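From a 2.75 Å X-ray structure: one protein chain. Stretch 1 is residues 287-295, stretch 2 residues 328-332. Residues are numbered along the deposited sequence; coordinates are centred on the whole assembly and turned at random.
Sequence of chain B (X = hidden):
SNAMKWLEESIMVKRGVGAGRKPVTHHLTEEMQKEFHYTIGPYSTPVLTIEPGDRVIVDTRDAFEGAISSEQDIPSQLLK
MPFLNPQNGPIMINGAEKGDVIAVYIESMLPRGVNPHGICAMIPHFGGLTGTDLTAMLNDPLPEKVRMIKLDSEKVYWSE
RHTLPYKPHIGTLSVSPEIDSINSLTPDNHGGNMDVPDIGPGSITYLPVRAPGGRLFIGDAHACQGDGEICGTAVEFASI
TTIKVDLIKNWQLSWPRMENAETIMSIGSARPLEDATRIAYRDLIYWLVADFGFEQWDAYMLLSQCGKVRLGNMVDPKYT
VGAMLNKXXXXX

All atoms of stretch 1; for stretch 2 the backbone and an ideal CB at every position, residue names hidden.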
ATOM      1  N   TRP B 287      16.288  17.781  -7.577  1.00 37.00           N
ATOM      2  CA  TRP B 287      17.006  18.021  -8.819  1.00 37.79           C
ATOM      3  C   TRP B 287      16.783  19.464  -9.269  1.00 39.37           C
ATOM      4  O   TRP B 287      17.735  20.154  -9.654  1.00 41.20           O
ATOM      5  CB  TRP B 287      16.563  16.992  -9.868  1.00 36.76           C
ATOM      6  CG  TRP B 287      17.299  16.995 -11.171  1.00 37.75           C
ATOM      7  CD1 TRP B 287      18.511  17.572 -11.443  1.00 39.37           C
ATOM      8  CD2 TRP B 287      16.983  16.193 -12.310  1.00 37.39           C
ATOM      9  NE1 TRP B 287      18.899  17.280 -12.721  1.00 40.10           N
ATOM     10  CE2 TRP B 287      17.989  16.420 -13.273  1.00 38.89           C
ATOM     11  CE3 TRP B 287      15.919  15.338 -12.629  1.00 36.32           C
ATOM     12  CZ2 TRP B 287      17.966  15.830 -14.533  1.00 39.20           C
ATOM     13  CZ3 TRP B 287      15.894  14.748 -13.883  1.00 36.73           C
ATOM     14  CH2 TRP B 287      16.916  14.994 -14.819  1.00 38.26           C
ATOM     15  N   LEU B 288      15.537  19.930  -9.175  1.00 38.78           N
ATOM     16  CA  LEU B 288      15.193  21.300  -9.550  1.00 40.14           C
ATOM     17  C   LEU B 288      15.895  22.325  -8.650  1.00 41.76           C
ATOM     18  O   LEU B 288      16.316  23.381  -9.127  1.00 43.90           O
ATOM     19  CB  LEU B 288      13.675  21.501  -9.523  1.00 39.26           C
ATOM     20  CG  LEU B 288      12.881  20.679 -10.543  1.00 38.21           C
ATOM     21  CD1 LEU B 288      11.389  20.789 -10.298  1.00 37.56           C
ATOM     22  CD2 LEU B 288      13.219  21.090 -11.966  1.00 39.45           C
ATOM     23  N   VAL B 289      16.030  22.008  -7.361  1.00 40.78           N
ATOM     24  CA  VAL B 289      16.696  22.905  -6.409  1.00 42.13           C
ATOM     25  C   VAL B 289      18.215  22.945  -6.627  1.00 43.53           C
ATOM     26  O   VAL B 289      18.831  24.007  -6.589  1.00 45.91           O
ATOM     27  CB  VAL B 289      16.388  22.500  -4.942  1.00 40.96           C
ATOM     28  CG1 VAL B 289      17.264  23.253  -3.946  1.00 42.61           C
ATOM     29  CG2 VAL B 289      14.920  22.726  -4.627  1.00 40.19           C
ATOM     30  N   ALA B 290      18.800  21.782  -6.873  1.00 42.61           N
ATOM     31  CA  ALA B 290      20.247  21.658  -7.051  1.00 43.61           C
ATOM     32  C   ALA B 290      20.794  22.231  -8.354  1.00 45.29           C
ATOM     33  O   ALA B 290      21.733  23.013  -8.333  1.00 47.39           O
ATOM     34  CB  ALA B 290      20.660  20.193  -6.923  1.00 41.85           C
ATOM     35  N   ASP B 291      20.197  21.849  -9.480  1.00 44.87           N
ATOM     36  CA  ASP B 291      20.680  22.266 -10.806  1.00 46.50           C
ATOM     37  C   ASP B 291      19.891  23.333 -11.575  1.00 47.07           C
ATOM     38  O   ASP B 291      20.416  23.874 -12.545  1.00 48.71           O
ATOM     39  CB  ASP B 291      20.768  21.022 -11.709  1.00 45.99           C
ATOM     40  CG  ASP B 291      21.725  19.954 -11.172  1.00 45.70           C
ATOM     41  OD1 ASP B 291      22.483  20.233 -10.217  1.00 46.71           O
ATOM     42  OD2 ASP B 291      21.715  18.830 -11.729  1.00 45.07           O
ATOM     43  N   PHE B 292      18.661  23.637 -11.171  1.00 45.68           N
ATOM     44  CA  PHE B 292      17.850  24.619 -11.931  1.00 46.42           C
ATOM     45  C   PHE B 292      17.352  25.842 -11.138  1.00 47.18           C
ATOM     46  O   PHE B 292      16.325  26.432 -11.467  1.00 47.18           O
ATOM     47  CB  PHE B 292      16.695  23.889 -12.636  1.00 44.63           C
ATOM     48  CG  PHE B 292      17.157  22.770 -13.539  1.00 43.75           C
ATOM     49  CD1 PHE B 292      17.609  23.040 -14.826  1.00 45.39           C
ATOM     50  CD2 PHE B 292      17.142  21.451 -13.106  1.00 41.55           C
ATOM     51  CE1 PHE B 292      18.041  22.019 -15.660  1.00 44.78           C
ATOM     52  CE2 PHE B 292      17.566  20.426 -13.939  1.00 41.05           C
ATOM     53  CZ  PHE B 292      18.017  20.712 -15.217  1.00 42.66           C
ATOM     54  N   GLY B 293      18.097  26.216 -10.101  1.00 47.74           N
ATOM     55  CA  GLY B 293      17.791  27.395  -9.285  1.00 49.03           C
ATOM     56  C   GLY B 293      16.440  27.550  -8.603  1.00 47.61           C
ATOM     57  O   GLY B 293      16.060  28.667  -8.238  1.00 49.11           O
ATOM     58  N   PHE B 294      15.711  26.458  -8.421  1.00 44.83           N
ATOM     59  CA  PHE B 294      14.422  26.532  -7.738  1.00 43.85           C
ATOM     60  C   PHE B 294      14.571  26.595  -6.227  1.00 43.66           C
ATOM     61  O   PHE B 294      15.539  26.096  -5.670  1.00 43.43           O
ATOM     62  CB  PHE B 294      13.549  25.307  -8.056  1.00 41.43           C
ATOM     63  CG  PHE B 294      12.886  25.345  -9.400  1.00 41.50           C
ATOM     64  CD1 PHE B 294      13.581  25.009 -10.552  1.00 41.94           C
ATOM     65  CD2 PHE B 294      11.539  25.679  -9.506  1.00 41.28           C
ATOM     66  CE1 PHE B 294      12.953  25.035 -11.790  1.00 42.23           C
ATOM     67  CE2 PHE B 294      10.907  25.697 -10.736  1.00 41.66           C
ATOM     68  CZ  PHE B 294      11.613  25.380 -11.880  1.00 42.11           C
ATOM     69  N   GLU B 295      13.604  27.240  -5.580  1.00 43.98           N
ATOM     70  CA  GLU B 295      13.529  27.280  -4.125  1.00 43.74           C
ATOM     71  C   GLU B 295      12.649  26.039  -3.868  1.00 41.02           C
ATOM     72  O   GLU B 295      11.705  25.779  -4.626  1.00 40.13           O
ATOM     73  CB  GLU B 295      12.921  28.599  -3.639  1.00 45.66           C
ATOM     74  CG  GLU B 295      12.767  28.738  -2.125  1.00 45.90           C
ATOM     75  CD  GLU B 295      11.556  28.017  -1.553  1.00 43.97           C
ATOM     76  OE1 GLU B 295      10.451  28.108  -2.144  1.00 43.43           O
ATOM     77  OE2 GLU B 295      11.697  27.395  -0.476  1.00 43.24           O
ATOM     78  N   UNK B 328      10.600  23.458 -20.934  1.00 53.76           N
ATOM     79  CA  UNK B 328      10.260  24.876 -21.057  1.00 56.39           C
ATOM     80  C   UNK B 328      10.177  25.549 -19.683  1.00 55.21           C
ATOM     81  O   UNK B 328      10.528  26.718 -19.545  1.00 57.39           O
ATOM     82  CB  UNK B 328       8.934  25.039 -21.802  1.00 56.39           C
ATOM     83  N   UNK B 329       9.744  24.797 -18.673  1.00 52.31           N
ATOM     84  CA  UNK B 329       9.613  25.320 -17.311  1.00 51.37           C
ATOM     85  C   UNK B 329      10.945  25.384 -16.540  1.00 51.17           C
ATOM     86  O   UNK B 329      10.968  25.851 -15.400  1.00 50.99           O
ATOM     87  CB  UNK B 329       8.620  24.454 -16.532  1.00 51.37           C
ATOM     88  N   UNK B 330      12.039  24.940 -17.169  1.00 51.45           N
ATOM     89  CA  UNK B 330      13.376  24.991 -16.562  1.00 51.95           C
ATOM     90  C   UNK B 330      14.070  26.327 -16.878  1.00 55.57           C
ATOM     91  O   UNK B 330      15.073  26.665 -16.250  1.00 56.61           O
ATOM     92  CB  UNK B 330      14.230  23.823 -17.059  1.00 51.95           C
ATOM     93  N   UNK B 331      13.535  27.073 -17.856  1.00 57.92           N
ATOM     94  CA  UNK B 331      14.080  28.380 -18.234  1.00 60.93           C
ATOM     95  C   UNK B 331      14.113  29.294 -17.009  1.00 61.92           C
ATOM     96  O   UNK B 331      13.170  29.310 -16.217  1.00 60.86           O
ATOM     97  CB  UNK B 331      13.253  29.013 -19.355  1.00 60.93           C
ATOM     98  N   UNK B 332      15.205  30.037 -16.850  1.00 64.98           N
ATOM     99  CA  UNK B 332      15.365  30.934 -15.702  1.00 66.35           C
ATOM    100  C   UNK B 332      14.574  32.227 -15.954  1.00 68.48           C
ATOM    101  O   UNK B 332      14.274  32.995 -15.036  1.00 69.18           O
ATOM    102  OXT UNK B 332      14.196  32.525 -17.089  1.00 69.16           O
ATOM    103  CB  UNK B 332      16.843  31.242 -15.454  1.00 66.35           C
TER

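Position 328 is the first of the stretch, with phi/psi of -61/-33, and no atom of stretch 1 lies within 5.5 Å of its ideal CB. Stretch 1 therefore sets no requirement here, and many side chains, polar ones included, would be compatible. The deposited residue is Glu328, whose side chain is out of reach of stretch 1; its backbone O accepts a weak hydrogen bond from the N of position 331 (3.5 Å).

At position 329 the CA-to-CB bond points sideways, and again nothing of stretch 1 comes within 5.5 Å of the ideal CB. What approaches is the backbone: the carbonyl O lies 3.6 Å from Phe294 CZ, at the ring edge and near the ring plane, where the weakly positive ring hydrogens can face an acceptor. Because this contact uses only main-chain atoms of 329, it does not discriminate between side chains. The residue is Leu329, and its side chain comes no nearer than 5.6 Å, from Leu329 CB to Phe294 CZ.

Position 330 is the most informative. Its CA lies 6.4 Å from the CA of Phe292, and its ideal CB is 4.1 Å from Phe292 CD1. The CA-to-CB bond runs sideways, so a side chain must extend beyond CB to exploit the ring face and the nearby methyl of Leu288. No charge or hydrogen-bonding group of stretch 1 lines this site; a branched or flexible apolar residue such as leucine, isoleucine or methionine would suit it. Leu330 is found, with chi1 m and chi2 t. Its CD2 sits 4.0 Å from the centroid of the Phe292 ring, 14° off the ring normal, a CH-pi contact over the face. The same CD2 packs 3.5 Å from Leu288 CD2, while CD1 lies 3.8 Å from Phe292 CE1.

Position 331 directs its CA-to-CB bond away, with phi/psi of -56/138 and no nearby atom of stretch 1. Small or polar residues would be equally acceptable; Ala331 is present.

Position 332 ends the chain in a carboxylate. Its CB points sideways with nothing close, but the carbonyls of Phe292 and Gly293 lie within range of a longer side chain, so a polar or basic one could reach them. Gln332 (chi1 t, chi2 p) extends there without forming a hydrogen bond to stretch 1: its OE1 is 3.6 Å from Phe292 O, and its NE2 is 4.3 Å from Gly293 O.

Stretch 2 328-332: ELLAQ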
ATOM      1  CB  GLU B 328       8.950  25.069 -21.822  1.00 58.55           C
ATOM      2  CG  GLU B 328       9.077  24.828 -23.318  1.00 61.69           C
ATOM      3  CD  GLU B 328       7.781  25.089 -24.082  1.00 64.11           C
ATOM      4  OE1 GLU B 328       7.870  25.618 -25.219  1.00 67.08           O
ATOM      5  OE2 GLU B 328       6.677  24.792 -23.546  1.00 63.38           O
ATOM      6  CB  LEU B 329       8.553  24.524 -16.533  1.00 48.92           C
ATOM      7  CG  LEU B 329       7.144  24.556 -17.154  1.00 49.24           C
ATOM      8  CD1 LEU B 329       6.200  23.592 -16.475  1.00 47.30           C
ATOM      9  CD2 LEU B 329       6.565  25.963 -17.141  1.00 51.36           C
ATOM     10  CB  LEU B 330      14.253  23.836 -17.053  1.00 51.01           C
ATOM     11  CG  LEU B 330      13.788  22.411 -16.774  1.00 48.60           C
ATOM     12  CD1 LEU B 330      14.726  21.404 -17.407  1.00 48.45           C
ATOM     13  CD2 LEU B 330      13.688  22.165 -15.288  1.00 47.01           C
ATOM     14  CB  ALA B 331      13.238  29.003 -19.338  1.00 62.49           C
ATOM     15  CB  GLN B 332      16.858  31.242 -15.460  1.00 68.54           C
ATOM     16  CG  GLN B 332      17.187  31.766 -14.054  1.00 69.29           C
ATOM     17  CD  GLN B 332      17.055  30.703 -12.939  1.00 66.15           C
ATOM     18  OE1 GLN B 332      17.274  29.506 -13.165  1.00 63.87           O
ATOM     19  NE2 GLN B 332      16.743  31.154 -11.719  1.00 65.60           N
TER
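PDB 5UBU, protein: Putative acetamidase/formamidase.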